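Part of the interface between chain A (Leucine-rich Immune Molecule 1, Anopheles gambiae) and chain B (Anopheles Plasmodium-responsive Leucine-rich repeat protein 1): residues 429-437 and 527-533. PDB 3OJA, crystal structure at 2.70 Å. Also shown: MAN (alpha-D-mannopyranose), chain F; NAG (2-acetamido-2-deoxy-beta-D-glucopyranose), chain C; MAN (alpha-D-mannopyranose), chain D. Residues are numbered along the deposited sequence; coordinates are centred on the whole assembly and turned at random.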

# COMPACT_ATOMS: atom_id res chain seq x y z
N VAL A 429 -10.43 18.16 14.77
CA VAL A 429 -10.18 19.56 14.88
C VAL A 429 -10.35 20.21 13.53
O VAL A 429 -11.06 21.22 13.41
CB VAL A 429 -8.78 19.84 15.44
CG1 VAL A 429 -8.35 21.24 15.07
CG2 VAL A 429 -8.78 19.67 16.90
N GLN A 430 -9.74 19.64 12.50
CA GLN A 430 -9.83 20.18 11.15
C GLN A 430 -11.27 20.26 10.68
O GLN A 430 -11.68 21.25 10.14
CB GLN A 430 -9.02 19.35 10.19
CG GLN A 430 -9.14 19.83 8.82
CD GLN A 430 -8.23 19.10 7.81
OE1 GLN A 430 -8.60 18.92 6.64
NE2 GLN A 430 -7.03 18.72 8.25
N ASN A 431 -12.04 19.21 10.85
CA ASN A 431 -13.44 19.27 10.50
C ASN A 431 -14.17 20.50 11.07
O ASN A 431 -14.95 21.15 10.35
CB ASN A 431 -14.12 18.09 11.10
CG ASN A 431 -14.70 17.25 10.11
OD1 ASN A 431 -14.08 16.23 9.71
ND2 ASN A 431 -15.96 17.60 9.66
N ASN A 432 -13.94 20.78 12.37
CA ASN A 432 -14.57 21.89 13.03
C ASN A 432 -14.17 23.19 12.32
O ASN A 432 -15.01 24.03 12.11
CB ASN A 432 -14.22 21.95 14.50
CG ASN A 432 -14.91 20.86 15.29
OD1 ASN A 432 -15.81 20.19 14.77
ND2 ASN A 432 -14.46 20.63 16.52
N ALA A 433 -12.92 23.31 11.91
CA ALA A 433 -12.45 24.52 11.31
C ALA A 433 -13.16 24.73 9.94
O ALA A 433 -13.52 25.86 9.57
CB ALA A 433 -10.93 24.46 11.16
N ILE A 434 -13.36 23.64 9.21
CA ILE A 434 -13.95 23.69 7.88
C ILE A 434 -15.42 24.04 8.05
O ILE A 434 -15.98 24.77 7.25
CB ILE A 434 -13.83 22.35 7.19
CG1 ILE A 434 -12.35 22.01 6.96
CG2 ILE A 434 -14.58 22.32 5.94
CD1 ILE A 434 -12.17 20.64 6.41
N ARG A 435 -16.05 23.56 9.12
CA ARG A 435 -17.43 23.89 9.37
C ARG A 435 -17.65 25.36 9.78
O ARG A 435 -18.60 26.00 9.33
CB ARG A 435 -18.03 22.94 10.39
CG ARG A 435 -18.34 21.58 9.84
CD ARG A 435 -19.11 21.68 8.56
NE ARG A 435 -20.50 21.87 8.85
CZ ARG A 435 -21.38 22.43 8.06
NH1 ARG A 435 -21.04 22.87 6.88
NH2 ARG A 435 -22.59 22.49 8.44
N ASP A 436 -16.78 25.87 10.66
CA ASP A 436 -16.64 27.28 10.92
C ASP A 436 -16.45 28.08 9.63
O ASP A 436 -17.12 29.06 9.39
CB ASP A 436 -15.44 27.50 11.81
CG ASP A 436 -15.68 27.05 13.22
OD1 ASP A 436 -16.83 26.66 13.57
OD2 ASP A 436 -14.67 27.07 13.98
N TRP A 437 -15.55 27.71 8.76
CA TRP A 437 -15.45 28.49 7.55
C TRP A 437 -16.80 28.45 6.81
O TRP A 437 -17.18 29.41 6.21
CB TRP A 437 -14.35 28.01 6.66
CG TRP A 437 -14.17 28.80 5.47
CD1 TRP A 437 -13.21 29.73 5.27
CD2 TRP A 437 -14.91 28.72 4.25
NE1 TRP A 437 -13.30 30.25 4.01
CE2 TRP A 437 -14.34 29.66 3.36
CE3 TRP A 437 -16.01 27.98 3.83
CZ2 TRP A 437 -14.84 29.87 2.07
CZ3 TRP A 437 -16.51 28.18 2.56
CH2 TRP A 437 -15.92 29.12 1.68
N ALA B 527 -3.94 25.44 8.48
CA ALA B 527 -4.32 26.21 7.31
C ALA B 527 -5.83 26.42 7.32
O ALA B 527 -6.28 27.52 7.09
CB ALA B 527 -3.92 25.50 6.07
N ARG B 528 -6.61 25.38 7.61
CA ARG B 528 -8.03 25.50 7.61
C ARG B 528 -8.47 26.49 8.67
O ARG B 528 -9.45 27.16 8.50
CB ARG B 528 -8.68 24.15 7.94
CG ARG B 528 -8.79 23.18 6.80
CD ARG B 528 -9.16 23.87 5.55
NE ARG B 528 -9.70 22.92 4.59
CZ ARG B 528 -10.83 23.08 3.90
NH1 ARG B 528 -11.18 22.14 3.05
NH2 ARG B 528 -11.58 24.18 4.05
N ARG B 529 -7.78 26.52 9.79
CA ARG B 529 -8.16 27.39 10.87
C ARG B 529 -7.86 28.83 10.50
O ARG B 529 -8.64 29.72 10.79
CB ARG B 529 -7.35 27.10 12.08
CG ARG B 529 -7.87 27.90 13.23
CD ARG B 529 -9.06 27.17 13.76
NE ARG B 529 -10.20 28.04 13.80
CZ ARG B 529 -11.45 27.61 13.87
NH1 ARG B 529 -11.78 26.30 13.91
NH2 ARG B 529 -12.39 28.54 13.90
N THR B 530 -6.66 29.04 9.92
CA THR B 530 -6.28 30.33 9.42
C THR B 530 -7.35 30.78 8.46
O THR B 530 -7.77 31.91 8.55
CB THR B 530 -4.91 30.31 8.73
OG1 THR B 530 -3.89 30.23 9.72
CG2 THR B 530 -4.69 31.56 7.96
N GLU B 531 -7.83 29.91 7.56
CA GLU B 531 -8.95 30.27 6.68
C GLU B 531 -10.32 30.65 7.38
O GLU B 531 -10.98 31.61 7.01
CB GLU B 531 -9.10 29.22 5.60
CG GLU B 531 -7.95 29.17 4.63
CD GLU B 531 -7.83 27.78 3.92
OE1 GLU B 531 -6.66 27.31 3.68
OE2 GLU B 531 -8.90 27.14 3.62
N ALA B 532 -10.72 29.94 8.42
CA ALA B 532 -11.93 30.27 9.12
C ALA B 532 -11.83 31.63 9.77
O ALA B 532 -12.73 32.47 9.61
CB ALA B 532 -12.22 29.26 10.16
N ASP B 533 -10.76 31.84 10.55
CA ASP B 533 -10.46 33.13 11.18
C ASP B 533 -10.47 34.25 10.14
O ASP B 533 -11.03 35.29 10.36
CB ASP B 533 -9.10 33.08 11.90
CG ASP B 533 -9.15 32.20 13.12
OD1 ASP B 533 -10.26 31.70 13.51
OD2 ASP B 533 -8.06 31.99 13.70
C1 MAN F . -10.94 26.35 -1.18
C2 MAN F . -10.97 27.65 -2.01
C3 MAN F . -10.52 28.81 -1.10
C4 MAN F . -10.83 28.61 0.42
C5 MAN F . -11.27 27.20 0.88
C6 MAN F . -12.31 27.21 1.99
O2 MAN F . -12.22 27.85 -2.75
O3 MAN F . -11.14 29.99 -1.62
O4 MAN F . -9.76 29.01 1.25
O5 MAN F . -11.87 26.44 -0.13
O6 MAN F . -11.58 27.55 3.15
C1 NAG C . -17.55 17.76 2.92
C2 NAG C . -16.22 18.36 3.35
C3 NAG C . -15.80 19.44 2.39
C4 NAG C . -15.83 19.09 0.93
C5 NAG C . -17.17 18.51 0.62
C6 NAG C . -16.99 17.83 -0.74
C7 NAG C . -15.93 18.63 5.79
C8 NAG C . -16.50 19.38 6.99
N2 NAG C . -16.44 19.03 4.62
O3 NAG C . -14.52 19.91 2.70
O4 NAG C . -15.78 20.34 0.25
O5 NAG C . -17.59 17.55 1.55
O6 NAG C . -18.29 17.83 -1.26
O7 NAG C . -15.04 17.72 5.87
C1 MAN D . -9.85 22.21 -0.36
C2 MAN D . -9.85 23.66 0.04
C3 MAN D . -9.67 24.56 -1.17
C4 MAN D . -8.64 24.09 -2.21
C5 MAN D . -8.76 22.58 -2.39
C6 MAN D . -7.70 21.98 -3.34
O2 MAN D . -8.82 23.89 0.94
O3 MAN D . -9.59 25.93 -0.80
O4 MAN D . -8.99 24.67 -3.46
O5 MAN D . -8.70 22.01 -1.10
O6 MAN D . -6.35 22.42 -3.16
O HOH W 1 -11.01 23.39 15.22
O HOH W 2 -8.33 20.38 4.12
O HOH W 3 -11.64 26.12 7.09

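The contact is a close, near-parallel packing of two helices, built on small alanine side chains and the aliphatic parts of longer ones, and joined by one salt bridge and bridging waters, with sugars alongside. The helix axes approach to 8.2 Å and cross at 24°, with 447 Å² buried between the stretches. Alanines lie where the backbones come close: the CA atoms of Trp A437 and Ala B532 lie 4.2 Å apart, and those of Ala A433 and Arg B529 5.2 Å apart. The CB of Ala A433 points toward chain B and meets Arg B528 CB at 3.9 Å, while Ala B532 CB rests 3.7 Å from Ala A433 O.

The polar anchor is the salt bridge between Asp A436 and Arg B529. Both terminal nitrogens of the arginine donate to the same carboxylate oxygen, NH2 to Asp A436 OD2 at 2.7 Å and NH1 to that OD2 at 3.0 Å, with the oxygen near the guanidinium plane. The same guanidinium lies beside Ala A433, with Arg B529 NH1 3.4 Å from Ala A433 CB.

Arg B528 has the largest area covered by the other stretch. Its CG packs on Gln A430 CG at 3.9 Å, and one guanidinium face lies against Ile A434, with CZ 3.6 Å from Ile A434 CG1; O2 of the chain D mannose lies over the opposite face. Water 2 links Arg B528 NE to Gln A430 OE1, at 2.9 Å from each, and water 3 donates to Arg B528 O at 2.8 Å and weakly to Ala A433 O at 3.1 Å.

Trp A437 presents its ring edge to the chain B backbone, with CD1 3.4 Å from Glu B531 O. The chain F mannose places O6 over one face of this ring and donates from O6 to Glu B531 OE2 at 2.8 Å, so the sugar touches both chains.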